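Local coordinates for hypothetical protein Atu0492 (Agrobacterium tumefaciens str., PDB 2GMY), which is of unknown function but, as a putative AhpD-like member of the carboxymuconolactone decarboxylase family, probably takes part in antioxidant defence, at the interface of chains A and B and the interface of chains A and C. Residues are numbered along the deposited sequence; one frame, centred on the assembly and turned at random. Chains: chain A/B/C, Hypothetical protein Atu0492.

Contact 1: the interface of chains A and B. Residues chain A 67, 71, 78; chain B 53, 57, 144-146.
The helix that begins within the Cys-Ala-Phe-Cys motif typical of AhpD-like proteins, residues 49-61 of chain B, presents B:Asp53 to A:Gln67 of helix 66-70, while the C-terminal segment of chain B closes over the same amide. A:Gln67 reaches across with its chain extended beyond CG (chi2 169°), and its NE2 serves two acceptors. One N-H runs almost straight to B:Asp53 OD1 at 2.8 Å, lying in the amide's own plane but meeting the carboxylate from above its plane. The other goes to the backbone carbonyl B:Pro145 O, 2.8 Å from A:Gln67 NE2, by a more bent bond that arrives in the carbonyl plane. That carbonyl also accepts from B:His144 ND1 (2.9 Å), whose N-H comes from above the carbonyl plane. B:His144 NE2, at the other side of the ring, pairs with A:Ser78 OG at 2.8 Å. The CB of B:Asp53 lies over one face of the imidazole, toward its rim, and B:Lys57 NZ bridges to B:Asp53 OD2 at 2.8 Å on its syn side, which should steady the carboxylate. The site thus ties the C-terminal tail and the motif helix of one chain to its neighbour.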
ATOM      1  N   GLN A  67      -3.985  -9.900 -28.579  1.00 16.44           N
ATOM      2  CA  GLN A  67      -2.890  -9.213 -27.907  1.00 17.02           C
ATOM      3  C   GLN A  67      -3.418  -7.972 -27.184  1.00 16.36           C
ATOM      4  O   GLN A  67      -3.109  -7.738 -26.019  1.00 16.15           O
ATOM      5  CB  GLN A  67      -1.852  -8.808 -28.935  1.00 17.74           C
ATOM      6  CG  GLN A  67      -0.461  -8.765 -28.415  1.00 21.03           C
ATOM      7  CD  GLN A  67       0.564  -8.630 -29.522  1.00 24.00           C
ATOM      8  OE1 GLN A  67       0.340  -7.928 -30.521  1.00 26.14           O
ATOM      9  NE2 GLN A  67       1.693  -9.291 -29.351  1.00 22.52           N
ATOM     10  N   LEU A  71      -3.034  -8.150 -23.117  1.00 14.13           N
ATOM     11  CA  LEU A  71      -1.994  -7.326 -22.531  1.00 13.83           C
ATOM     12  C   LEU A  71      -2.541  -6.176 -21.695  1.00 13.29           C
ATOM     13  O   LEU A  71      -1.793  -5.399 -21.136  1.00 13.46           O
ATOM     14  CB  LEU A  71      -1.034  -6.821 -23.597  1.00 14.40           C
ATOM     15  CG  LEU A  71      -0.025  -7.858 -24.099  1.00 16.81           C
ATOM     16  CD1 LEU A  71       0.547  -7.371 -25.354  1.00 22.14           C
ATOM     17  CD2 LEU A  71       1.069  -8.066 -23.093  1.00 19.49           C
ATOM     18  N   SER A  78       3.555  -2.600 -22.644  1.00 15.28           N
ATOM     19  CA  SER A  78       3.216  -3.212 -23.933  1.00 15.80           C
ATOM     20  C   SER A  78       3.208  -2.204 -25.077  1.00 16.29           C
ATOM     21  O   SER A  78       2.520  -1.170 -24.994  1.00 16.34           O
ATOM     22  CB  SER A  78       1.852  -3.889 -23.867  1.00 15.80           C
ATOM     23  OG  SER A  78       1.529  -4.419 -25.137  1.00 16.41           O
TER
ATOM     24  N   ASP B  53       2.982 -11.495 -22.887  1.00 15.57           N
ATOM     25  CA  ASP B  53       2.792 -11.763 -24.314  1.00 16.53           C
ATOM     26  C   ASP B  53       3.271 -13.171 -24.677  1.00 17.10           C
ATOM     27  O   ASP B  53       2.548 -13.932 -25.326  1.00 17.20           O
ATOM     28  CB  ASP B  53       3.504 -10.717 -25.157  1.00 16.71           C
ATOM     29  CG  ASP B  53       3.209 -10.881 -26.631  1.00 17.80           C
ATOM     30  OD1 ASP B  53       2.037 -10.732 -27.027  1.00 19.20           O
ATOM     31  OD2 ASP B  53       4.155 -11.171 -27.389  1.00 20.37           O
ATOM     32  N   LYS B  57       0.846 -16.707 -25.490  1.00 19.44           N
ATOM     33  CA  LYS B  57       1.039 -17.419 -26.756  1.00 20.54           C
ATOM     34  C   LYS B  57       1.418 -18.884 -26.517  1.00 21.08           C
ATOM     35  O   LYS B  57       0.872 -19.785 -27.167  1.00 21.18           O
ATOM     36  CB  LYS B  57       2.062 -16.685 -27.621  1.00 20.51           C
ATOM     37  CG  LYS B  57       1.531 -15.371 -28.227  1.00 20.57           C
ATOM     38  CD  LYS B  57       2.651 -14.576 -28.878  1.00 21.42           C
ATOM     39  CE  LYS B  57       2.139 -13.281 -29.508  1.00 21.83           C
ATOM     40  NZ  LYS B  57       3.248 -12.309 -29.798  1.00 20.85           N
ATOM     41  N   HIS B 144       7.974  -6.727 -26.587  1.00 19.10           N
ATOM     42  CA  HIS B 144       7.426  -7.924 -27.231  1.00 19.73           C
ATOM     43  C   HIS B 144       6.988  -7.620 -28.673  1.00 20.20           C
ATOM     44  O   HIS B 144       6.712  -6.467 -29.012  1.00 19.69           O
ATOM     45  CB  HIS B 144       6.270  -8.527 -26.412  1.00 19.54           C
ATOM     46  CG  HIS B 144       5.033  -7.682 -26.371  1.00 19.02           C
ATOM     47  ND1 HIS B 144       4.147  -7.611 -27.427  1.00 18.25           N
ATOM     48  CD2 HIS B 144       4.512  -6.905 -25.389  1.00 17.94           C
ATOM     49  CE1 HIS B 144       3.149  -6.806 -27.108  1.00 18.58           C
ATOM     50  NE2 HIS B 144       3.345  -6.363 -25.877  1.00 17.57           N
ATOM     51  N   PRO B 145       6.939  -8.653 -29.534  1.00 21.18           N
ATOM     52  CA  PRO B 145       6.517  -8.389 -30.916  1.00 21.66           C
ATOM     53  C   PRO B 145       5.050  -7.972 -30.992  1.00 22.52           C
ATOM     54  O   PRO B 145       4.239  -8.424 -30.174  1.00 22.23           O
ATOM     55  CB  PRO B 145       6.703  -9.745 -31.609  1.00 22.25           C
ATOM     56  CG  PRO B 145       7.545 -10.559 -30.697  1.00 22.15           C
ATOM     57  CD  PRO B 145       7.264 -10.073 -29.315  1.00 21.37           C
ATOM     58  N   VAL B 146       4.726  -7.112 -31.957  1.00 23.44           N
ATOM     59  CA  VAL B 146       3.335  -6.713 -32.211  1.00 24.47           C
ATOM     60  C   VAL B 146       2.854  -7.214 -33.574  1.00 25.27           C
ATOM     61  O   VAL B 146       3.565  -7.084 -34.567  1.00 25.75           O
ATOM     62  CB  VAL B 146       3.140  -5.184 -32.112  1.00 24.73           C
ATOM     63  CG1 VAL B 146       1.703  -4.789 -32.474  1.00 25.82           C
ATOM     64  CG2 VAL B 146       3.472  -4.695 -30.714  1.00 25.25           C
TER

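Contact 2: the interface of chains A and B. Residues chain A 56, 60, 66, 70; chain B 56, 60, 66, 69-70.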
ATOM      1  N   VAL A  56     -13.933  -9.032 -22.290  1.00 14.04           N
ATOM      2  CA  VAL A  56     -13.049  -9.772 -23.191  1.00 14.44           C
ATOM      3  C   VAL A  56     -13.874 -10.185 -24.432  1.00 14.81           C
ATOM      4  O   VAL A  56     -13.470  -9.940 -25.578  1.00 15.22           O
ATOM      5  CB  VAL A  56     -12.457 -11.012 -22.496  1.00 14.45           C
ATOM      6  CG1 VAL A  56     -11.902 -12.004 -23.531  1.00 15.26           C
ATOM      7  CG2 VAL A  56     -11.352 -10.602 -21.513  1.00 13.86           C
ATOM      8  N   ARG A  60     -13.518  -8.826 -28.288  1.00 15.09           N
ATOM      9  CA  ARG A  60     -13.225  -9.808 -29.331  1.00 15.21           C
ATOM     10  C   ARG A  60     -14.251  -9.690 -30.457  1.00 15.48           C
ATOM     11  O   ARG A  60     -13.906  -9.747 -31.645  1.00 15.82           O
ATOM     12  CB  ARG A  60     -13.225 -11.220 -28.759  1.00 15.18           C
ATOM     13  CG  ARG A  60     -12.927 -12.301 -29.816  1.00 16.04           C
ATOM     14  CD  ARG A  60     -12.866 -13.666 -29.176  1.00 17.45           C
ATOM     15  NE  ARG A  60     -11.761 -13.760 -28.220  1.00 16.72           N
ATOM     16  CZ  ARG A  60     -11.865 -14.133 -26.945  1.00 18.62           C
ATOM     17  NH1 ARG A  60     -13.029 -14.490 -26.417  1.00 17.78           N
ATOM     18  NH2 ARG A  60     -10.773 -14.158 -26.194  1.00 19.43           N
ATOM     19  N   GLU A  66      -6.302 -10.436 -29.971  1.00 16.56           N
ATOM     20  CA  GLU A  66      -6.085 -11.147 -28.700  1.00 16.78           C
ATOM     21  C   GLU A  66      -4.957 -10.495 -27.891  1.00 16.73           C
ATOM     22  O   GLU A  66      -4.984 -10.523 -26.661  1.00 16.28           O
ATOM     23  CB  GLU A  66      -5.850 -12.649 -28.900  1.00 17.30           C
ATOM     24  CG  GLU A  66      -7.022 -13.381 -29.579  1.00 19.16           C
ATOM     25  CD  GLU A  66      -8.344 -13.235 -28.827  1.00 22.13           C
ATOM     26  OE1 GLU A  66      -8.345 -13.325 -27.580  1.00 22.91           O
ATOM     27  OE2 GLU A  66      -9.390 -13.045 -29.481  1.00 23.86           O
ATOM     28  N   ASN A  70      -5.359  -9.406 -24.165  1.00 14.12           N
ATOM     29  CA  ASN A  70      -4.543 -10.053 -23.132  1.00 15.50           C
ATOM     30  C   ASN A  70      -3.510  -9.187 -22.445  1.00 15.09           C
ATOM     31  O   ASN A  70      -3.141  -9.456 -21.299  1.00 15.61           O
ATOM     32  CB  ASN A  70      -3.872 -11.290 -23.687  1.00 16.20           C
ATOM     33  CG  ASN A  70      -4.832 -12.432 -23.796  1.00 18.14           C
ATOM     34  OD1 ASN A  70      -5.235 -12.813 -24.896  1.00 22.59           O
ATOM     35  ND2 ASN A  70      -5.244 -12.966 -22.653  1.00 19.27           N
TER
ATOM     36  N   VAL B  56       1.077 -16.051 -22.772  1.00 17.10           N
ATOM     37  CA  VAL B  56      -0.245 -16.154 -23.396  1.00 17.87           C
ATOM     38  C   VAL B  56      -0.134 -17.024 -24.651  1.00 18.51           C
ATOM     39  O   VAL B  56      -0.895 -17.967 -24.826  1.00 19.41           O
ATOM     40  CB  VAL B  56      -0.799 -14.762 -23.765  1.00 17.69           C
ATOM     41  CG1 VAL B  56      -1.957 -14.877 -24.738  1.00 17.92           C
ATOM     42  CG2 VAL B  56      -1.219 -14.005 -22.499  1.00 17.11           C
ATOM     43  N   ARG B  60      -1.665 -20.861 -25.224  1.00 23.13           N
ATOM     44  CA  ARG B  60      -2.571 -21.074 -26.339  1.00 24.46           C
ATOM     45  C   ARG B  60      -2.067 -22.244 -27.186  1.00 25.24           C
ATOM     46  O   ARG B  60      -2.840 -23.139 -27.537  1.00 25.39           O
ATOM     47  CB  ARG B  60      -2.667 -19.797 -27.182  1.00 24.75           C
ATOM     48  CG  ARG B  60      -3.703 -19.852 -28.304  1.00 24.63           C
ATOM     49  CD  ARG B  60      -3.811 -18.521 -29.047  1.00 25.10           C
ATOM     50  NE  ARG B  60      -4.365 -17.452 -28.206  1.00 24.65           N
ATOM     51  CZ  ARG B  60      -3.760 -16.291 -27.967  1.00 24.95           C
ATOM     52  NH1 ARG B  60      -2.577 -16.021 -28.509  1.00 25.65           N
ATOM     53  NH2 ARG B  60      -4.349 -15.391 -27.187  1.00 24.17           N
ATOM     54  N   GLU B  66      -9.075 -19.938 -24.127  1.00 22.75           N
ATOM     55  CA  GLU B  66      -8.980 -18.481 -24.060  1.00 22.61           C
ATOM     56  C   GLU B  66      -9.457 -17.926 -22.714  1.00 22.28           C
ATOM     57  O   GLU B  66      -8.837 -17.011 -22.183  1.00 22.00           O
ATOM     58  CB  GLU B  66      -9.698 -17.808 -25.242  1.00 23.16           C
ATOM     59  CG  GLU B  66      -9.155 -18.185 -26.623  1.00 25.04           C
ATOM     60  CD  GLU B  66      -7.650 -17.956 -26.816  1.00 27.55           C
ATOM     61  OE1 GLU B  66      -7.068 -17.015 -26.232  1.00 29.47           O
ATOM     62  OE2 GLU B  66      -7.036 -18.730 -27.579  1.00 30.74           O
ATOM     63  N   ILE B  69      -6.855 -18.368 -20.035  1.00 16.88           N
ATOM     64  CA  ILE B  69      -5.811 -17.379 -20.255  1.00 16.58           C
ATOM     65  C   ILE B  69      -6.295 -15.977 -19.855  1.00 16.14           C
ATOM     66  O   ILE B  69      -5.625 -15.292 -19.074  1.00 15.03           O
ATOM     67  CB  ILE B  69      -5.348 -17.362 -21.735  1.00 16.81           C
ATOM     68  CG1 ILE B  69      -4.691 -18.700 -22.124  1.00 16.48           C
ATOM     69  CG2 ILE B  69      -4.393 -16.213 -21.976  1.00 17.27           C
ATOM     70  CD1 ILE B  69      -4.394 -18.839 -23.648  1.00 17.92           C
ATOM     71  N   ASN B  70      -7.448 -15.569 -20.398  1.00 16.97           N
ATOM     72  CA  ASN B  70      -7.952 -14.195 -20.262  1.00 17.47           C
ATOM     73  C   ASN B  70      -8.304 -13.826 -18.813  1.00 17.00           C
ATOM     74  O   ASN B  70      -8.207 -12.657 -18.427  1.00 18.23           O
ATOM     75  CB  ASN B  70      -9.201 -13.939 -21.145  1.00 17.68           C
ATOM     76  CG  ASN B  70      -9.000 -14.263 -22.663  1.00 19.80           C
ATOM     77  OD1 ASN B  70      -9.957 -14.647 -23.339  1.00 22.68           O
ATOM     78  ND2 ASN B  70      -7.793 -14.092 -23.184  1.00 20.50           N
TER
HETATM   79  O   HOH W   1     -12.710 -15.440 -23.638  1.00 20.32           O
HETATM   80  O   HOH W   2      -3.874 -13.139 -20.048  1.00 28.43           O
HETATM   81  O   HOH W   3      -6.974 -14.616 -25.911  1.00 28.51           O
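In this AhpD-like fold, helices 49-61 and 66-70 of two chains face each other across a two-fold axis, and the two copies of Asn70 meet near it. Their ND2 atoms, A:Asn70 ND2 and B:Asn70 ND2, come within 2.8 Å, which two donors cannot use, making the modelled orientation of at least one amide doubtful. The guanidinium of A:Arg60 meets its partners edge-on, in its own plane. Its NE and NH2 grip the carboxylate of A:Glu66 side-on, NE to OE2 at 2.8 Å and NH2 to OE1 at 2.9 Å, both on the syn side. The bend at chi3 (-64°) turns the group so that NH2 also reaches, as modelled, the amide oxygen B:Asn70 OD1 at 3.0 Å, with guanidinium and amide planes 29° apart. Water 1 links A:Arg60 NH1 to that oxygen as well. The twin is looser: B:Arg60 NE holds B:Glu66 OE2 at 3.0 Å through the syn lone pair, but B:Arg60 NH2 stands 3.6 Å from A:Asn70 OD1, with the planes turned 55° apart. As modelled, water 3 joins B:Arg60 NH2, A:Asn70 OD1 and B:Asn70 ND2, and water 2 connects A:Asn70 ND2 to the backbone B:Ile69 O; the approaches of water 3 to the two Glu66 carboxylates are unusually short. Alongside the amides, A:Val56 CG1 packs against B:Asn70 CG at 3.8 Å, and B:Val56 repeats this against A:Asn70.

Contact 3: the interface of chains A and C. Residues chain A 4, 141; chain C 91, 102-105.
A:Arg4, in the N-terminal segment, spans to the turn before helix 105-112 of chain C. From CB its chain is extended (chi2 172°, chi3 170°), and it lies beside a neighbour from its own chain: CD is 3.7 Å from A:Arg141 CG, which also sits over one face of the A:Arg4 guanidinium, toward its rim. NE turns to water 4, at 3.1 Å, and this water passes the link on to C:Asp105 OD1. Beyond CZ, the two terminal nitrogens converge end-on upon the backbone carbonyl C:Ala103 O, NH1 at 2.8 Å and NH2 at 2.9 Å, with the oxygen in the guanidinium plane. NH2 spends its other N-H on a salt bridge to C:Asp105 OD1 at 2.8 Å, using the anti lone pair of that oxygen, while NH1 lies at the edge of the C:Trp91 ring. A:Arg141 leans over A:Arg4, whose NH2 lies above the A:Arg141 guanidinium, and sends NH1 to C:Gly102 O (2.7 Å), nearly along the C=O axis. The nearby carboxylate and carbonyls probably ease the closeness of the two arginines. In the fold, residues flanking the chain A bundle, one near its start and one just past helix 117-139, clasp the loop leading into helix 105-112 of chain C.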
ATOM      1  N   ARG A   4     -24.115 -14.405  -4.103  1.00 26.86           N
ATOM      2  CA  ARG A   4     -24.655 -13.950  -2.822  1.00 25.89           C
ATOM      3  C   ARG A   4     -26.107 -13.499  -2.954  1.00 26.12           C
ATOM      4  O   ARG A   4     -26.972 -13.925  -2.179  1.00 26.35           O
ATOM      5  CB  ARG A   4     -23.797 -12.820  -2.240  1.00 25.40           C
ATOM      6  CG  ARG A   4     -22.437 -13.260  -1.720  1.00 23.50           C
ATOM      7  CD  ARG A   4     -21.590 -12.054  -1.345  1.00 21.24           C
ATOM      8  NE  ARG A   4     -20.370 -12.426  -0.635  1.00 19.40           N
ATOM      9  CZ  ARG A   4     -19.323 -11.622  -0.466  1.00 19.42           C
ATOM     10  NH1 ARG A   4     -19.337 -10.392  -0.976  1.00 16.60           N
ATOM     11  NH2 ARG A   4     -18.251 -12.045   0.205  1.00 18.36           N
ATOM     12  N   ARG A 141     -20.842 -11.461  -5.648  1.00 16.50           N
ATOM     13  CA  ARG A 141     -20.208 -12.678  -6.151  1.00 16.58           C
ATOM     14  C   ARG A 141     -20.873 -13.258  -7.416  1.00 16.85           C
ATOM     15  O   ARG A 141     -21.068 -14.480  -7.517  1.00 16.62           O
ATOM     16  CB  ARG A 141     -20.138 -13.740  -5.033  1.00 16.90           C
ATOM     17  CG  ARG A 141     -19.258 -13.358  -3.827  1.00 18.57           C
ATOM     18  CD  ARG A 141     -17.782 -13.311  -4.202  1.00 20.82           C
ATOM     19  NE  ARG A 141     -16.863 -13.219  -3.059  1.00 22.19           N
ATOM     20  CZ  ARG A 141     -16.265 -12.096  -2.660  1.00 22.30           C
ATOM     21  NH1 ARG A 141     -16.506 -10.948  -3.289  1.00 22.66           N
ATOM     22  NH2 ARG A 141     -15.423 -12.112  -1.626  1.00 22.47           N
TER
ATOM     23  N   TRP C  91     -19.370  -2.109   5.086  1.00 13.37           N
ATOM     24  CA  TRP C  91     -19.672  -2.414   3.684  1.00 13.06           C
ATOM     25  C   TRP C  91     -19.298  -1.254   2.775  1.00 13.13           C
ATOM     26  O   TRP C  91     -18.685  -1.460   1.728  1.00 13.38           O
ATOM     27  CB  TRP C  91     -21.140  -2.759   3.508  1.00 13.81           C
ATOM     28  CG  TRP C  91     -21.515  -3.331   2.170  1.00 13.77           C
ATOM     29  CD1 TRP C  91     -22.407  -2.797   1.280  1.00 14.59           C
ATOM     30  CD2 TRP C  91     -21.070  -4.575   1.591  1.00 15.09           C
ATOM     31  NE1 TRP C  91     -22.529  -3.608   0.175  1.00 14.52           N
ATOM     32  CE2 TRP C  91     -21.732  -4.711   0.339  1.00 15.46           C
ATOM     33  CE3 TRP C  91     -20.183  -5.581   2.001  1.00 15.40           C
ATOM     34  CZ2 TRP C  91     -21.532  -5.813  -0.501  1.00 15.64           C
ATOM     35  CZ3 TRP C  91     -19.973  -6.678   1.157  1.00 14.30           C
ATOM     36  CH2 TRP C  91     -20.647  -6.782  -0.079  1.00 15.72           C
ATOM     37  N   GLY C 102     -11.815  -6.899  -2.088  1.00 20.27           N
ATOM     38  CA  GLY C 102     -12.663  -7.909  -2.738  1.00 21.14           C
ATOM     39  C   GLY C 102     -14.034  -8.180  -2.119  1.00 21.38           C
ATOM     40  O   GLY C 102     -14.660  -9.192  -2.451  1.00 21.84           O
ATOM     41  N   ALA C 103     -14.506  -7.290  -1.235  1.00 20.86           N
ATOM     42  CA  ALA C 103     -15.804  -7.436  -0.516  1.00 20.89           C
ATOM     43  C   ALA C 103     -15.952  -8.747   0.287  1.00 20.51           C
ATOM     44  O   ALA C 103     -16.735  -9.638  -0.092  1.00 20.20           O
ATOM     45  CB  ALA C 103     -17.001  -7.224  -1.464  1.00 20.54           C
ATOM     46  N   PRO C 104     -15.212  -8.859   1.413  1.00 20.43           N
ATOM     47  CA  PRO C 104     -15.115 -10.122   2.158  1.00 20.65           C
ATOM     48  C   PRO C 104     -16.429 -10.656   2.728  1.00 20.90           C
ATOM     49  O   PRO C 104     -17.364  -9.895   2.993  1.00 20.04           O
ATOM     50  CB  PRO C 104     -14.147  -9.781   3.305  1.00 20.64           C
ATOM     51  CG  PRO C 104     -13.386  -8.599   2.834  1.00 20.51           C
ATOM     52  CD  PRO C 104     -14.394  -7.808   2.043  1.00 20.61           C
ATOM     53  N   ASP C 105     -16.465 -11.976   2.921  1.00 21.19           N
ATOM     54  CA  ASP C 105     -17.607 -12.664   3.510  1.00 21.80           C
ATOM     55  C   ASP C 105     -18.042 -12.034   4.822  1.00 21.83           C
ATOM     56  O   ASP C 105     -19.237 -11.847   5.052  1.00 22.00           O
ATOM     57  CB  ASP C 105     -17.260 -14.129   3.772  1.00 22.14           C
ATOM     58  CG  ASP C 105     -17.188 -14.959   2.508  1.00 24.11           C
ATOM     59  OD1 ASP C 105     -17.612 -14.488   1.426  1.00 24.26           O
ATOM     60  OD2 ASP C 105     -16.707 -16.110   2.608  1.00 26.22           O
TER
HETATM   61  O   HOH W   4     -20.562 -14.817   1.317  1.00 39.64           O

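Contact 4: the interface of chains A and C. Residues chain A 14, 17-18, 136; chain C 21, 24, 121, 124-125.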
ATOM      1  N   ALA A  14     -33.500  -0.773  -8.771  1.00 22.11           N
ATOM      2  CA  ALA A  14     -32.088  -0.404  -8.654  1.00 21.34           C
ATOM      3  C   ALA A  14     -31.331  -0.885  -9.876  1.00 20.88           C
ATOM      4  O   ALA A  14     -30.538  -0.139 -10.460  1.00 20.62           O
ATOM      5  CB  ALA A  14     -31.476  -0.997  -7.375  1.00 21.31           C
ATOM      6  N   ALA A  17     -31.998   1.270 -12.855  1.00 17.29           N
ATOM      7  CA  ALA A  17     -31.317   2.560 -12.752  1.00 16.80           C
ATOM      8  C   ALA A  17     -29.878   2.445 -13.233  1.00 16.72           C
ATOM      9  O   ALA A  17     -29.408   3.296 -13.962  1.00 16.13           O
ATOM     10  CB  ALA A  17     -31.363   3.097 -11.339  1.00 17.14           C
ATOM     11  N   VAL A  18     -29.185   1.374 -12.837  1.00 16.37           N
ATOM     12  CA  VAL A  18     -27.820   1.168 -13.322  1.00 16.57           C
ATOM     13  C   VAL A  18     -27.828   0.877 -14.818  1.00 16.22           C
ATOM     14  O   VAL A  18     -26.969   1.376 -15.542  1.00 16.04           O
ATOM     15  CB  VAL A  18     -27.059   0.075 -12.529  1.00 16.77           C
ATOM     16  CG1 VAL A  18     -25.640  -0.067 -13.051  1.00 18.59           C
ATOM     17  CG2 VAL A  18     -27.012   0.413 -11.052  1.00 17.70           C
ATOM     18  N   ILE A 136     -20.914  -4.038  -7.823  1.00 13.18           N
ATOM     19  CA  ILE A 136     -22.092  -4.894  -7.757  1.00 13.62           C
ATOM     20  C   ILE A 136     -21.711  -6.354  -7.984  1.00 13.59           C
ATOM     21  O   ILE A 136     -22.084  -7.226  -7.194  1.00 13.66           O
ATOM     22  CB  ILE A 136     -23.165  -4.435  -8.772  1.00 13.61           C
ATOM     23  CG1 ILE A 136     -23.706  -3.060  -8.359  1.00 14.21           C
ATOM     24  CG2 ILE A 136     -24.303  -5.461  -8.896  1.00 15.06           C
ATOM     25  CD1 ILE A 136     -24.478  -2.335  -9.474  1.00 15.59           C
TER
ATOM     26  N   LEU C  21     -29.229   8.609 -12.027  1.00 16.13           N
ATOM     27  CA  LEU C  21     -28.901   7.565 -11.050  1.00 16.43           C
ATOM     28  C   LEU C  21     -29.000   8.115  -9.627  1.00 16.47           C
ATOM     29  O   LEU C  21     -29.486   7.442  -8.721  1.00 16.76           O
ATOM     30  CB  LEU C  21     -27.509   6.973 -11.312  1.00 16.32           C
ATOM     31  CG  LEU C  21     -27.033   5.890 -10.336  1.00 15.57           C
ATOM     32  CD1 LEU C  21     -27.963   4.669 -10.333  1.00 15.90           C
ATOM     33  CD2 LEU C  21     -25.594   5.487 -10.660  1.00 16.94           C
ATOM     34  N   TYR C  24     -32.553   8.230  -8.704  1.00 18.97           N
ATOM     35  CA  TYR C  24     -32.993   6.907  -8.264  1.00 19.31           C
ATOM     36  C   TYR C  24     -32.677   6.685  -6.777  1.00 19.45           C
ATOM     37  O   TYR C  24     -33.541   6.267  -5.986  1.00 19.42           O
ATOM     38  CB  TYR C  24     -32.400   5.745  -9.076  1.00 20.17           C
ATOM     39  CG  TYR C  24     -32.687   4.473  -8.319  1.00 20.83           C
ATOM     40  CD1 TYR C  24     -33.979   3.929  -8.308  1.00 22.55           C
ATOM     41  CD2 TYR C  24     -31.717   3.886  -7.499  1.00 22.13           C
ATOM     42  CE1 TYR C  24     -34.277   2.809  -7.552  1.00 23.02           C
ATOM     43  CE2 TYR C  24     -32.011   2.756  -6.734  1.00 22.50           C
ATOM     44  CZ  TYR C  24     -33.293   2.231  -6.766  1.00 23.14           C
ATOM     45  OH  TYR C  24     -33.596   1.116  -6.018  1.00 24.09           O
ATOM     46  N   VAL C 121     -29.090  -4.355  -2.027  1.00 16.97           N
ATOM     47  CA  VAL C 121     -28.927  -3.945  -3.429  1.00 16.85           C
ATOM     48  C   VAL C 121     -28.988  -2.428  -3.568  1.00 16.63           C
ATOM     49  O   VAL C 121     -28.157  -1.830  -4.246  1.00 16.59           O
ATOM     50  CB  VAL C 121     -29.947  -4.648  -4.383  1.00 17.39           C
ATOM     51  CG1 VAL C 121     -29.800  -4.137  -5.810  1.00 17.33           C
ATOM     52  CG2 VAL C 121     -29.734  -6.143  -4.355  1.00 16.83           C
ATOM     53  N   THR C 124     -25.831  -0.914  -2.212  1.00 13.58           N
ATOM     54  CA  THR C 124     -24.644  -1.134  -3.044  1.00 13.90           C
ATOM     55  C   THR C 124     -24.681  -0.262  -4.302  1.00 14.09           C
ATOM     56  O   THR C 124     -23.653   0.285  -4.721  1.00 13.66           O
ATOM     57  CB  THR C 124     -24.460  -2.639  -3.341  1.00 14.06           C
ATOM     58  OG1 THR C 124     -24.415  -3.361  -2.091  1.00 14.26           O
ATOM     59  CG2 THR C 124     -23.165  -2.892  -4.124  1.00 13.92           C
ATOM     60  N   VAL C 125     -25.868  -0.093  -4.885  1.00 14.05           N
ATOM     61  CA  VAL C 125     -26.036   0.866  -5.984  1.00 13.75           C
ATOM     62  C   VAL C 125     -25.709   2.290  -5.510  1.00 13.15           C
ATOM     63  O   VAL C 125     -25.024   3.048  -6.217  1.00 12.72           O
ATOM     64  CB  VAL C 125     -27.464   0.789  -6.584  1.00 14.07           C
ATOM     65  CG1 VAL C 125     -27.733   1.955  -7.529  1.00 14.54           C
ATOM     66  CG2 VAL C 125     -27.623  -0.521  -7.309  1.00 13.75           C
TER
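Two small residues of helix 12-26, A:Ala14 and A:Ala17, form the apolar centre where this member of the carboxymuconolactone decarboxylase family, an all-helical fold, packs chain A against chain C. One face of the C:Tyr24 ring lies over both. The methyl A:Ala17 CB sits above the root of the ring, 3.6 Å from C:Tyr24 CG, and the backbone carbon A:Ala14 CA sits above its phenol end, 3.5 Å from C:Tyr24 CZ. C:Tyr24 is laid along the partner helix by placing CG opposite its backbone N (chi1 167°). Beside the ring, one turn earlier on the same helix, C:Leu21 reaches A:Ala17 CB with its CD1 branch at 3.9 Å. Helix 117-139 of chain C packs on A:Ala14 as well: A:Ala14 CB meets C:Val125 CG2 and C:Val121 CG1, each at 3.9 Å. The side chains of A:Val18 and C:Val125 run antiparallel alongside each other, A:Val18 CG2 meeting both methyls of C:Val125. Further out, A:Ile136 approaches with CD1 toward C:Val125 CG2 (4.2 Å) and with CG1 toward C:Thr124 CG2. The hydroxyls mark the rim: C:Thr124 turns its methyl to A:Ile136 and its OG1 away, and C:Tyr24 OH, at the far end of the ring, overhangs the start of helix 12-26 at 3.3 Å from A:Ala14 CB.

Chain A uses separate surfaces for its two neighbours. Contacts 1 and 2, centred about 11 Å apart, are neighbouring patches of the A-B interface and share helices 49-61 and 66-70. Contacts 3 and 4, about 17 Å apart, belong to the A-C interface and are joined through helix 117-139, which contributes to contact 4 and leads into A:Arg141 of contact 3. Between the pairs the centres lie about 27 Å (contacts 2 and 3) to 37 Å (contacts 1 and 4) apart. Two distinct two-fold interfaces per chain could alternate to close the deposited six-chain assembly, though the structure alone does not show that the hexamer forms in solution.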